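PDB 5AH5: leucine--tRNA ligase from Agrobacterium radiobacter, which probably joins L-leucine to tRNA(Leu) at the expense of ATP, releasing AMP and diphosphate, as a class-Ia aminoacyl-tRNA synthetase. Local coordinates for residues B[658-669]-B[681-691]; B[636-645]-B[702-713]. All coordinates share one frame; numbering follows the deposited sequence.

Contact 1: B[658-669]-B[681-691]; sequences IARQLQLAIGKV and AIAAIMSVTNL. With nucleotides of chain D.
Segments 658-669 and 681-691 run antiparallel as neighbouring helices, their axes 9.1 Å apart at closest approach and 165° between directions, and they draw together from Ile-658 opposite Leu-691 to Val-669 opposite Ala-681, where the CA atoms are only 4.6 Å apart. At the wide end Leu-691 spans the gap: a chi1 of 179° swings CG away from its own backbone N and out to the facing helix, laying CD2 on CB of Gln-661 at 3.4 Å, while Gln-661, bent at chi2, brings its OE1 alongside both methyls of the leucine. Val-688 forks in the middle. Its CG2 meets CB of Ala-665 at 3.5 Å and its CG1 meets CD1 of Leu-662 at 4.0 Å, Val-688 and Leu-662 crossing at about a right angle. At the close end CG2 of Val-669 packs on CG1 of Ile-685 at 3.9 Å and lies near the backbone O of Ala-681; small residues, Ala-681 and Ala-684, suit this short spacing. Lys-668, extended beyond CG, brings CE and NZ past CB of Ala-684; a water, bonded weakly by NZ, also bonds OG of Ser-687. Segment 681-691 also faces the tRNA: ND2 of Asn-690 donates an almost straight bond (2.8 Å, 179°) to OP1 of A25 of chain D, and its OD1 is held by Arg-625, which should fix the amide's rotation. No direct hydrogen bond links the two helices: apolar packing holds the pair, with one water bridge at its rim, and Asn-690 on another side of segment 681-691 binds an RNA phosphate.

Contact 2: B[636-645]-B[702-713]; sequences RLRSSSAIEI and TVLAGSLRLLVR
Arg-709 and Arg-713, one helical turn apart, reach from segment 702-713 to backbone carbonyls at the end of helix 634-639 and in the loop after it. The Arg-709 guanidinium gathers three of them: NH2 donates to O of Leu-637 (2.8 Å), and NH1 to O of Ser-640 (2.7 Å) and O of Ala-642 (2.8 Å, 158°). The Ala-642 oxygen lies in the guanidinium plane, though NH1 stands above that carbonyl's own plane. Arg-713, its chain bent at chi3 (-90°) to turn toward the loop, uses NH2 twice, for O of Ile-643 (2.7 Å) and, in a salt bridge, for OE1 of Glu-644 (2.8 Å), which it meets from above the carboxylate plane; a water bridges OE1 to NH1.

Packing completes the fit. CD2 of Leu-637 sits over the centre of one Arg-709 face and makes apolar contacts with Ala-705 and Leu-708, while CD1 of Ile-643 covers a face of Arg-713 toward its rim. CB of Ala-642 rests on CA of Gly-706. Within the loop, OG of Ser-640 accepts from N of Ala-642, an ST turn. The two arginines pin an irregular connection against a helix of the alpha-helical anticodon-binding domain of class-Ia synthetases.

How the contacts relate
Both contacts lie in the helical bundle around the anticodon-binding domain, their centres 14 Å apart. Contact 1 is nested within contact 2 along the chain: segment 636-645 leads into helix 653-674, which turns back into helix 678-695, and helix 701-715 closes the set. That last helix joins them directly, packing Leu-710 on Leu-662, Leu-711 on Ile-685 and Ser-707 on Ile-658. Helix 617-632 touches both as well. Contact 1 thus holds the helix that touches the tRNA, whereas contact 2, its nearest atom about 11 Å from the nucleic acid, fastens to helix 701-715 the loop that leads into the bundle's helix 653-674.

Contact 1: B[658-669]-B[681-691]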
loop_
_atom_site.group_PDB
_atom_site.type_symbol
_atom_site.label_atom_id
_atom_site.label_comp_id
_atom_site.label_asym_id
_atom_site.label_seq_id
_atom_site.Cartn_x
_atom_site.Cartn_y
_atom_site.Cartn_z
ATOM N N ILE B 658 12.639 -30.441 25.194
ATOM C CA ILE B 658 11.476 -29.577 25.237
ATOM C C ILE B 658 11.942 -28.122 25.313
ATOM O O ILE B 658 11.583 -27.317 24.444
ATOM C CB ILE B 658 10.521 -29.935 26.385
ATOM C CG1 ILE B 658 9.889 -31.300 26.113
ATOM C CG2 ILE B 658 9.416 -28.873 26.526
ATOM C CD1 ILE B 658 9.161 -31.917 27.301
ATOM N N ALA B 659 12.808 -27.816 26.290
ATOM C CA ALA B 659 13.248 -26.439 26.531
ATOM C C ALA B 659 13.872 -25.855 25.290
ATOM O O ALA B 659 13.596 -24.735 24.909
ATOM C CB ALA B 659 14.194 -26.358 27.705
ATOM N N ARG B 660 14.675 -26.656 24.627
ATOM C CA ARG B 660 15.289 -26.243 23.413
ATOM C C ARG B 660 14.316 -25.906 22.282
ATOM O O ARG B 660 14.589 -24.982 21.495
ATOM C CB ARG B 660 16.235 -27.319 22.920
ATOM C CG ARG B 660 16.840 -26.965 21.574
ATOM C CD ARG B 660 17.977 -27.857 21.120
ATOM N NE ARG B 660 17.914 -27.913 19.666
ATOM C CZ ARG B 660 17.199 -28.795 18.978
ATOM N NH1 ARG B 660 16.519 -29.762 19.601
ATOM N NH2 ARG B 660 17.172 -28.714 17.646
ATOM N N GLN B 661 13.297 -26.738 22.127
ATOM C CA GLN B 661 12.313 -26.582 21.064
ATOM C C GLN B 661 11.498 -25.260 21.252
ATOM O O GLN B 661 11.267 -24.534 20.306
ATOM C CB GLN B 661 11.417 -27.808 21.024
ATOM C CG GLN B 661 12.080 -29.028 20.388
ATOM C CD GLN B 661 11.504 -29.284 19.018
ATOM O OE1 GLN B 661 10.591 -30.121 18.839
ATOM N NE2 GLN B 661 11.960 -28.493 18.042
ATOM N N LEU B 662 11.178 -24.956 22.492
ATOM C CA LEU B 662 10.553 -23.732 22.864
ATOM C C LEU B 662 11.379 -22.530 22.548
ATOM O O LEU B 662 10.832 -21.561 22.033
ATOM C CB LEU B 662 10.103 -23.759 24.319
ATOM C CG LEU B 662 8.656 -24.294 24.290
ATOM C CD1 LEU B 662 8.591 -25.822 24.347
ATOM C CD2 LEU B 662 7.804 -23.665 25.336
ATOM N N GLN B 663 12.696 -22.618 22.742
ATOM C CA GLN B 663 13.553 -21.490 22.499
ATOM C C GLN B 663 13.649 -21.222 21.039
ATOM O O GLN B 663 13.620 -20.045 20.631
ATOM C CB GLN B 663 14.988 -21.695 23.017
ATOM C CG GLN B 663 15.097 -22.038 24.484
ATOM C CD GLN B 663 14.369 -21.081 25.336
ATOM O OE1 GLN B 663 14.600 -19.897 25.216
ATOM N NE2 GLN B 663 13.556 -21.581 26.291
ATOM N N LEU B 664 13.810 -22.277 20.247
ATOM C CA LEU B 664 13.698 -22.102 18.817
ATOM C C LEU B 664 12.332 -21.477 18.383
ATOM O O LEU B 664 12.285 -20.834 17.379
ATOM C CB LEU B 664 13.864 -23.405 18.056
ATOM C CG LEU B 664 15.169 -24.184 18.317
ATOM C CD1 LEU B 664 15.152 -25.413 17.427
ATOM C CD2 LEU B 664 16.418 -23.305 18.120
ATOM N N ALA B 665 11.255 -21.840 19.062
ATOM C CA ALA B 665 9.919 -21.427 18.705
ATOM C C ALA B 665 9.796 -19.930 19.034
ATOM O O ALA B 665 9.314 -19.160 18.198
ATOM C CB ALA B 665 8.888 -22.232 19.442
ATOM N N ILE B 666 10.335 -19.516 20.173
ATOM C CA ILE B 666 10.382 -18.070 20.516
ATOM C C ILE B 666 11.070 -17.290 19.409
ATOM O O ILE B 666 10.533 -16.288 18.886
ATOM C CB ILE B 666 11.096 -17.807 21.856
ATOM C CG1 ILE B 666 10.293 -18.395 23.004
ATOM C CG2 ILE B 666 11.334 -16.322 22.089
ATOM C CD1 ILE B 666 11.060 -18.394 24.334
ATOM N N GLY B 667 12.236 -17.778 19.005
ATOM C CA GLY B 667 13.046 -17.086 17.996
ATOM C C GLY B 667 12.356 -17.022 16.642
ATOM O O GLY B 667 12.432 -16.005 15.927
ATOM N N LYS B 668 11.699 -18.118 16.283
ATOM C CA LYS B 668 11.142 -18.266 14.978
ATOM C C LYS B 668 9.796 -17.444 14.829
ATOM O O LYS B 668 9.629 -16.768 13.852
ATOM C CB LYS B 668 10.930 -19.735 14.721
ATOM C CG LYS B 668 10.611 -20.081 13.293
ATOM C CD LYS B 668 10.880 -21.570 13.102
ATOM C CE LYS B 668 9.989 -22.207 12.049
ATOM N NZ LYS B 668 9.760 -23.649 12.378
ATOM N N VAL B 669 8.950 -17.493 15.849
ATOM C CA VAL B 669 7.727 -16.762 15.932
ATOM C C VAL B 669 8.023 -15.277 15.893
ATOM O O VAL B 669 7.413 -14.563 15.105
ATOM C CB VAL B 669 6.948 -17.112 17.184
ATOM C CG1 VAL B 669 5.760 -16.123 17.364
ATOM C CG2 VAL B 669 6.392 -18.507 17.019
ATOM N N ALA B 681 4.942 -18.901 11.367
ATOM C CA ALA B 681 4.951 -18.725 12.833
ATOM C C ALA B 681 3.913 -19.600 13.526
ATOM O O ALA B 681 4.109 -20.174 14.621
ATOM C CB ALA B 681 4.732 -17.245 13.162
ATOM N N ILE B 682 2.743 -19.693 12.915
ATOM C CA ILE B 682 1.693 -20.449 13.491
ATOM C C ILE B 682 2.105 -21.951 13.401
ATOM O O ILE B 682 1.819 -22.734 14.298
ATOM C CB ILE B 682 0.319 -20.165 12.784
ATOM C CG1 ILE B 682 -0.210 -18.747 13.192
ATOM C CG2 ILE B 682 -0.700 -21.184 13.228
ATOM C CD1 ILE B 682 -1.391 -18.273 12.338
ATOM N N ALA B 683 2.692 -22.371 12.299
ATOM C CA ALA B 683 3.202 -23.804 12.209
ATOM C C ALA B 683 4.166 -24.152 13.337
ATOM O O ALA B 683 4.082 -25.219 13.932
ATOM C CB ALA B 683 3.836 -24.060 10.879
ATOM N N ALA B 684 4.996 -23.190 13.712
ATOM C CA ALA B 684 5.940 -23.367 14.803
ATOM C C ALA B 684 5.247 -23.564 16.093
ATOM O O ALA B 684 5.662 -24.377 16.897
ATOM C CB ALA B 684 6.881 -22.199 14.858
ATOM N N ILE B 685 4.133 -22.869 16.313
ATOM C CA ILE B 685 3.365 -23.048 17.544
ATOM C C ILE B 685 2.606 -24.362 17.581
ATOM O O ILE B 685 2.405 -24.983 18.646
ATOM C CB ILE B 685 2.380 -21.840 17.737
ATOM C CG1 ILE B 685 3.149 -20.515 17.997
ATOM C CG2 ILE B 685 1.408 -22.119 18.856
ATOM C CD1 ILE B 685 2.370 -19.236 17.673
ATOM N N MET B 686 2.034 -24.743 16.453
ATOM C CA MET B 686 1.470 -26.105 16.341
ATOM C C MET B 686 2.573 -27.230 16.571
ATOM O O MET B 686 2.296 -28.232 17.214
ATOM C CB MET B 686 0.842 -26.323 14.971
ATOM C CG MET B 686 -0.407 -25.467 14.697
ATOM S SD MET B 686 -1.260 -25.874 13.159
ATOM C CE MET B 686 -0.371 -24.765 12.198
ATOM N N SER B 687 3.783 -27.022 16.089
ATOM C CA SER B 687 4.922 -27.970 16.364
ATOM C C SER B 687 5.120 -28.094 17.832
ATOM O O SER B 687 5.175 -29.188 18.334
ATOM C CB SER B 687 6.245 -27.511 15.767
ATOM O OG SER B 687 6.289 -27.770 14.385
ATOM N N VAL B 688 5.143 -26.966 18.536
ATOM C CA VAL B 688 5.292 -26.996 20.005
ATOM C C VAL B 688 4.153 -27.714 20.655
ATOM O O VAL B 688 4.345 -28.496 21.616
ATOM C CB VAL B 688 5.472 -25.573 20.576
ATOM C CG1 VAL B 688 5.271 -25.497 22.073
ATOM C CG2 VAL B 688 6.841 -25.038 20.157
ATOM N N THR B 689 2.945 -27.455 20.158
ATOM C CA THR B 689 1.785 -28.081 20.697
ATOM C C THR B 689 1.896 -29.603 20.515
ATOM O O THR B 689 1.587 -30.335 21.409
ATOM C CB THR B 689 0.492 -27.563 19.991
ATOM O OG1 THR B 689 0.482 -26.114 20.020
ATOM C CG2 THR B 689 -0.731 -28.171 20.604
ATOM N N ASN B 690 2.299 -30.063 19.346
ATOM C CA ASN B 690 2.449 -31.511 19.124
ATOM C C ASN B 690 3.506 -32.088 20.042
ATOM O O ASN B 690 3.284 -33.138 20.620
ATOM C CB ASN B 690 2.757 -31.833 17.686
ATOM C CG ASN B 690 1.652 -31.390 16.748
ATOM O OD1 ASN B 690 0.469 -31.353 17.114
ATOM N ND2 ASN B 690 2.034 -31.079 15.522
ATOM N N LEU B 691 4.578 -31.325 20.245
ATOM C CA LEU B 691 5.689 -31.702 21.094
ATOM C C LEU B 691 5.226 -31.977 22.467
ATOM O O LEU B 691 5.604 -33.016 23.071
ATOM C CB LEU B 691 6.764 -30.624 21.127
ATOM C CG LEU B 691 7.968 -30.937 22.022
ATOM C CD1 LEU B 691 8.753 -32.095 21.398
ATOM C CD2 LEU B 691 8.829 -29.702 22.233
ATOM P P C D 24 6.039 -31.426 11.148
ATOM O OP1 C D 24 6.211 -31.705 12.562
ATOM O OP2 C D 24 5.660 -32.419 10.169
ATOM O "O5'" C D 24 4.863 -30.331 11.015
ATOM C "C5'" C D 24 4.831 -29.173 11.872
ATOM C "C4'" C D 24 3.735 -28.202 11.411
ATOM O "O4'" C D 24 4.123 -27.576 10.167
ATOM C "C3'" C D 24 2.408 -28.836 11.074
ATOM O "O3'" C D 24 1.783 -29.154 12.312
ATOM C "C2'" C D 24 1.785 -27.765 10.215
ATOM O "O2'" C D 24 1.439 -26.566 10.892
ATOM C "C1'" C D 24 2.986 -27.358 9.373
ATOM N N1 C D 24 3.108 -28.117 8.128
ATOM C C2 C D 24 2.271 -27.748 7.083
ATOM O O2 C D 24 1.502 -26.786 7.251
ATOM N N3 C D 24 2.328 -28.426 5.920
ATOM C C4 C D 24 3.169 -29.462 5.789
ATOM N N4 C D 24 3.228 -30.082 4.603
ATOM C C5 C D 24 3.999 -29.895 6.863
ATOM C C6 C D 24 3.938 -29.200 8.004
ATOM P P A D 25 0.561 -30.084 12.290
ATOM O OP1 A D 25 0.106 -30.271 13.651
ATOM O OP2 A D 25 0.868 -31.176 11.376
ATOM O "O5'" A D 25 -0.493 -29.149 11.525
ATOM C "C5'" A D 25 -1.620 -29.691 10.906
ATOM C "C4'" A D 25 -2.223 -28.689 9.964
ATOM O "O4'" A D 25 -1.219 -28.290 9.004
ATOM C "C3'" A D 25 -3.345 -29.304 9.141
ATOM O "O3'" A D 25 -4.573 -29.201 9.817
ATOM C "C2'" A D 25 -3.277 -28.544 7.839
ATOM O "O2'" A D 25 -3.997 -27.359 7.809
ATOM C "C1'" A D 25 -1.777 -28.283 7.707
ATOM N N9 A D 25 -1.086 -29.273 6.892
ATOM C C8 A D 25 -0.136 -30.197 7.263
ATOM N N7 A D 25 0.331 -30.901 6.261
ATOM C C5 A D 25 -0.385 -30.438 5.165
ATOM C C6 A D 25 -0.360 -30.784 3.803
ATOM N N6 A D 25 0.439 -31.717 3.297
ATOM N N1 A D 25 -1.171 -30.095 2.960
ATOM C C2 A D 25 -1.966 -29.148 3.471
ATOM N N3 A D 25 -2.083 -28.741 4.733
ATOM C C4 A D 25 -1.228 -29.405 5.531
HETATM O O HOH W 1 7.313 -25.956 11.892
#

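Contact 2: B[636-645]-B[702-713]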
loop_
_atom_site.group_PDB
_atom_site.type_symbol
_atom_site.label_atom_id
_atom_site.label_comp_id
_atom_site.label_asym_id
_atom_site.label_seq_id
_atom_site.Cartn_x
_atom_site.Cartn_y
_atom_site.Cartn_z
ATOM N N ARG B 636 -0.842 -29.594 37.211
ATOM C CA ARG B 636 0.527 -29.145 37.065
ATOM C C ARG B 636 0.624 -27.625 36.943
ATOM O O ARG B 636 1.498 -26.978 37.571
ATOM C CB ARG B 636 1.165 -29.841 35.877
ATOM C CG ARG B 636 1.120 -31.362 36.004
ATOM C CD ARG B 636 1.990 -32.018 34.966
ATOM N NE ARG B 636 1.880 -33.476 34.993
ATOM C CZ ARG B 636 2.799 -34.325 34.523
ATOM N NH1 ARG B 636 3.953 -33.880 34.003
ATOM N NH2 ARG B 636 2.568 -35.642 34.581
ATOM N N LEU B 637 -0.314 -27.038 36.202
ATOM C CA LEU B 637 -0.332 -25.582 36.053
ATOM C C LEU B 637 -0.553 -24.865 37.355
ATOM O O LEU B 637 0.124 -23.890 37.659
ATOM C CB LEU B 637 -1.393 -25.139 35.035
ATOM C CG LEU B 637 -0.939 -25.450 33.618
ATOM C CD1 LEU B 637 -2.120 -25.287 32.672
ATOM C CD2 LEU B 637 0.194 -24.514 33.229
ATOM N N ARG B 638 -1.500 -25.338 38.123
ATOM C CA ARG B 638 -1.813 -24.687 39.375
ATOM C C ARG B 638 -0.742 -24.938 40.468
ATOM O O ARG B 638 -0.753 -24.259 41.488
ATOM C CB ARG B 638 -3.253 -25.025 39.778
ATOM C CG ARG B 638 -4.253 -24.401 38.783
ATOM C CD ARG B 638 -5.720 -24.668 39.106
ATOM N NE ARG B 638 -6.601 -23.763 38.343
ATOM C CZ ARG B 638 -7.902 -23.970 38.047
ATOM N NH1 ARG B 638 -8.548 -25.075 38.434
ATOM N NH2 ARG B 638 -8.574 -23.053 37.335
ATOM N N SER B 639 0.214 -25.832 40.195
ATOM C CA SER B 639 1.301 -26.177 41.097
ATOM C C SER B 639 2.608 -25.434 40.823
ATOM O O SER B 639 3.462 -25.369 41.720
ATOM C CB SER B 639 1.557 -27.712 41.046
ATOM O OG SER B 639 2.544 -28.079 40.068
ATOM N N SER B 640 2.799 -24.938 39.592
ATOM C CA SER B 640 3.944 -24.112 39.261
ATOM C C SER B 640 3.545 -22.732 38.684
ATOM O O SER B 640 2.682 -22.635 37.814
ATOM C CB SER B 640 4.794 -24.813 38.251
ATOM O OG SER B 640 5.995 -24.069 38.037
ATOM N N SER B 641 4.226 -21.684 39.131
ATOM C CA SER B 641 4.010 -20.334 38.648
ATOM C C SER B 641 4.837 -20.071 37.403
ATOM O O SER B 641 4.858 -18.947 36.943
ATOM C CB SER B 641 4.449 -19.348 39.743
ATOM O OG SER B 641 5.895 -19.369 39.880
ATOM N N ALA B 642 5.536 -21.070 36.860
ATOM C CA ALA B 642 6.447 -20.847 35.769
ATOM C C ALA B 642 5.736 -20.270 34.508
ATOM O O ALA B 642 4.740 -20.841 34.060
ATOM C CB ALA B 642 7.142 -22.139 35.400
ATOM N N ILE B 643 6.281 -19.172 33.969
ATOM C CA ILE B 643 5.818 -18.524 32.735
ATOM C C ILE B 643 6.791 -18.745 31.623
ATOM O O ILE B 643 6.531 -18.328 30.494
ATOM C CB ILE B 643 5.552 -17.000 32.918
ATOM C CG1 ILE B 643 6.855 -16.208 33.137
ATOM C CG2 ILE B 643 4.556 -16.796 34.034
ATOM C CD1 ILE B 643 6.721 -14.679 33.114
ATOM N N GLU B 644 7.935 -19.382 31.935
ATOM C CA GLU B 644 8.880 -19.835 30.942
ATOM C C GLU B 644 9.789 -20.931 31.602
ATOM O O GLU B 644 9.609 -21.248 32.761
ATOM C CB GLU B 644 9.707 -18.662 30.409
ATOM C CG GLU B 644 10.604 -17.958 31.449
ATOM C CD GLU B 644 10.570 -16.427 31.373
ATOM O OE1 GLU B 644 10.134 -15.838 30.330
ATOM O OE2 GLU B 644 10.991 -15.801 32.372
ATOM N N ILE B 645 10.736 -21.489 30.860
ATOM C CA ILE B 645 11.593 -22.557 31.382
ATOM C C ILE B 645 12.935 -21.977 31.822
ATOM O O ILE B 645 13.610 -21.334 31.022
ATOM C CB ILE B 645 11.838 -23.614 30.278
ATOM C CG1 ILE B 645 10.489 -24.213 29.818
ATOM C CG2 ILE B 645 12.807 -24.699 30.768
ATOM C CD1 ILE B 645 10.603 -25.029 28.555
ATOM N N THR B 702 7.402 -28.589 36.341
ATOM C CA THR B 702 7.770 -27.196 36.203
ATOM C C THR B 702 8.116 -26.875 34.743
ATOM O O THR B 702 7.765 -25.793 34.269
ATOM C CB THR B 702 8.883 -26.798 37.216
ATOM O OG1 THR B 702 8.346 -26.808 38.555
ATOM C CG2 THR B 702 9.452 -25.410 36.934
ATOM N N VAL B 703 8.753 -27.805 34.038
ATOM C CA VAL B 703 9.119 -27.603 32.638
ATOM C C VAL B 703 7.865 -27.546 31.759
ATOM O O VAL B 703 7.848 -26.836 30.737
ATOM C CB VAL B 703 10.034 -28.720 32.113
ATOM C CG1 VAL B 703 10.224 -28.622 30.605
ATOM C CG2 VAL B 703 11.378 -28.666 32.834
ATOM N N LEU B 704 6.880 -28.358 32.130
ATOM C CA LEU B 704 5.662 -28.478 31.390
ATOM C C LEU B 704 4.767 -27.276 31.673
ATOM O O LEU B 704 4.224 -26.736 30.762
ATOM C CB LEU B 704 4.919 -29.756 31.745
ATOM C CG LEU B 704 3.581 -29.942 31.022
ATOM C CD1 LEU B 704 3.792 -29.983 29.510
ATOM C CD2 LEU B 704 2.832 -31.172 31.513
ATOM N N ALA B 705 4.618 -26.864 32.914
ATOM C CA ALA B 705 3.855 -25.634 33.199
ATOM C C ALA B 705 4.475 -24.401 32.478
ATOM O O ALA B 705 3.761 -23.588 31.862
ATOM C CB ALA B 705 3.754 -25.378 34.674
ATOM N N GLY B 706 5.789 -24.299 32.512
ATOM C CA GLY B 706 6.516 -23.255 31.793
ATOM C C GLY B 706 6.358 -23.268 30.287
ATOM O O GLY B 706 6.344 -22.196 29.651
ATOM N N SER B 707 6.262 -24.468 29.711
ATOM C CA SER B 707 6.084 -24.650 28.295
ATOM C C SER B 707 4.704 -24.252 27.835
ATOM O O SER B 707 4.567 -23.781 26.738
ATOM C CB SER B 707 6.288 -26.117 27.891
ATOM O OG SER B 707 7.600 -26.532 28.189
ATOM N N LEU B 708 3.708 -24.592 28.631
ATOM C CA LEU B 708 2.342 -24.330 28.335
ATOM C C LEU B 708 2.077 -22.821 28.422
ATOM O O LEU B 708 1.424 -22.276 27.553
ATOM C CB LEU B 708 1.445 -25.074 29.319
ATOM C CG LEU B 708 1.394 -26.613 29.144
ATOM C CD1 LEU B 708 0.587 -27.203 30.264
ATOM C CD2 LEU B 708 0.795 -27.028 27.831
ATOM N N ARG B 709 2.565 -22.180 29.480
ATOM C CA ARG B 709 2.475 -20.740 29.627
ATOM C C ARG B 709 3.264 -20.015 28.525
ATOM O O ARG B 709 2.810 -19.020 27.981
ATOM C CB ARG B 709 2.908 -20.300 31.025
ATOM C CG ARG B 709 1.907 -20.767 32.055
ATOM C CD ARG B 709 1.708 -19.802 33.198
ATOM N NE ARG B 709 0.782 -20.396 34.165
ATOM C CZ ARG B 709 1.135 -21.225 35.152
ATOM N NH1 ARG B 709 2.409 -21.623 35.294
ATOM N NH2 ARG B 709 0.217 -21.681 35.963
ATOM N N LEU B 710 4.372 -20.591 28.107
ATOM C CA LEU B 710 5.134 -20.012 27.032
ATOM C C LEU B 710 4.387 -20.135 25.702
ATOM O O LEU B 710 4.383 -19.192 24.925
ATOM C CB LEU B 710 6.496 -20.654 26.991
ATOM C CG LEU B 710 7.734 -19.955 26.475
ATOM C CD1 LEU B 710 7.942 -18.584 27.130
ATOM C CD2 LEU B 710 8.953 -20.870 26.722
ATOM N N LEU B 711 3.733 -21.278 25.475
ATOM C CA LEU B 711 2.959 -21.556 24.288
ATOM C C LEU B 711 1.842 -20.486 24.097
ATOM O O LEU B 711 1.657 -19.994 23.019
ATOM C CB LEU B 711 2.281 -22.944 24.400
ATOM C CG LEU B 711 1.369 -23.409 23.265
ATOM C CD1 LEU B 711 2.080 -23.216 21.966
ATOM C CD2 LEU B 711 0.941 -24.857 23.418
ATOM N N VAL B 712 1.114 -20.196 25.157
ATOM C CA VAL B 712 0.013 -19.204 25.130
ATOM C C VAL B 712 0.528 -17.765 24.965
ATOM O O VAL B 712 -0.168 -16.899 24.350
ATOM C CB VAL B 712 -0.867 -19.454 26.350
ATOM C CG1 VAL B 712 -1.382 -18.197 27.008
ATOM C CG2 VAL B 712 -2.002 -20.359 25.920
ATOM N N ARG B 713 1.734 -17.492 25.478
ATOM C CA ARG B 713 2.365 -16.213 25.227
ATOM C C ARG B 713 2.675 -15.989 23.764
ATOM O O ARG B 713 2.383 -14.923 23.215
ATOM C CB ARG B 713 3.581 -16.000 26.054
ATOM C CG ARG B 713 3.268 -15.912 27.519
ATOM C CD ARG B 713 4.283 -15.041 28.209
ATOM N NE ARG B 713 5.412 -15.733 28.705
ATOM C CZ ARG B 713 6.610 -15.203 28.990
ATOM N NH1 ARG B 713 6.963 -13.925 28.761
ATOM N NH2 ARG B 713 7.505 -16.029 29.489
HETATM O O HOH W 2 9.436 -12.932 30.448
#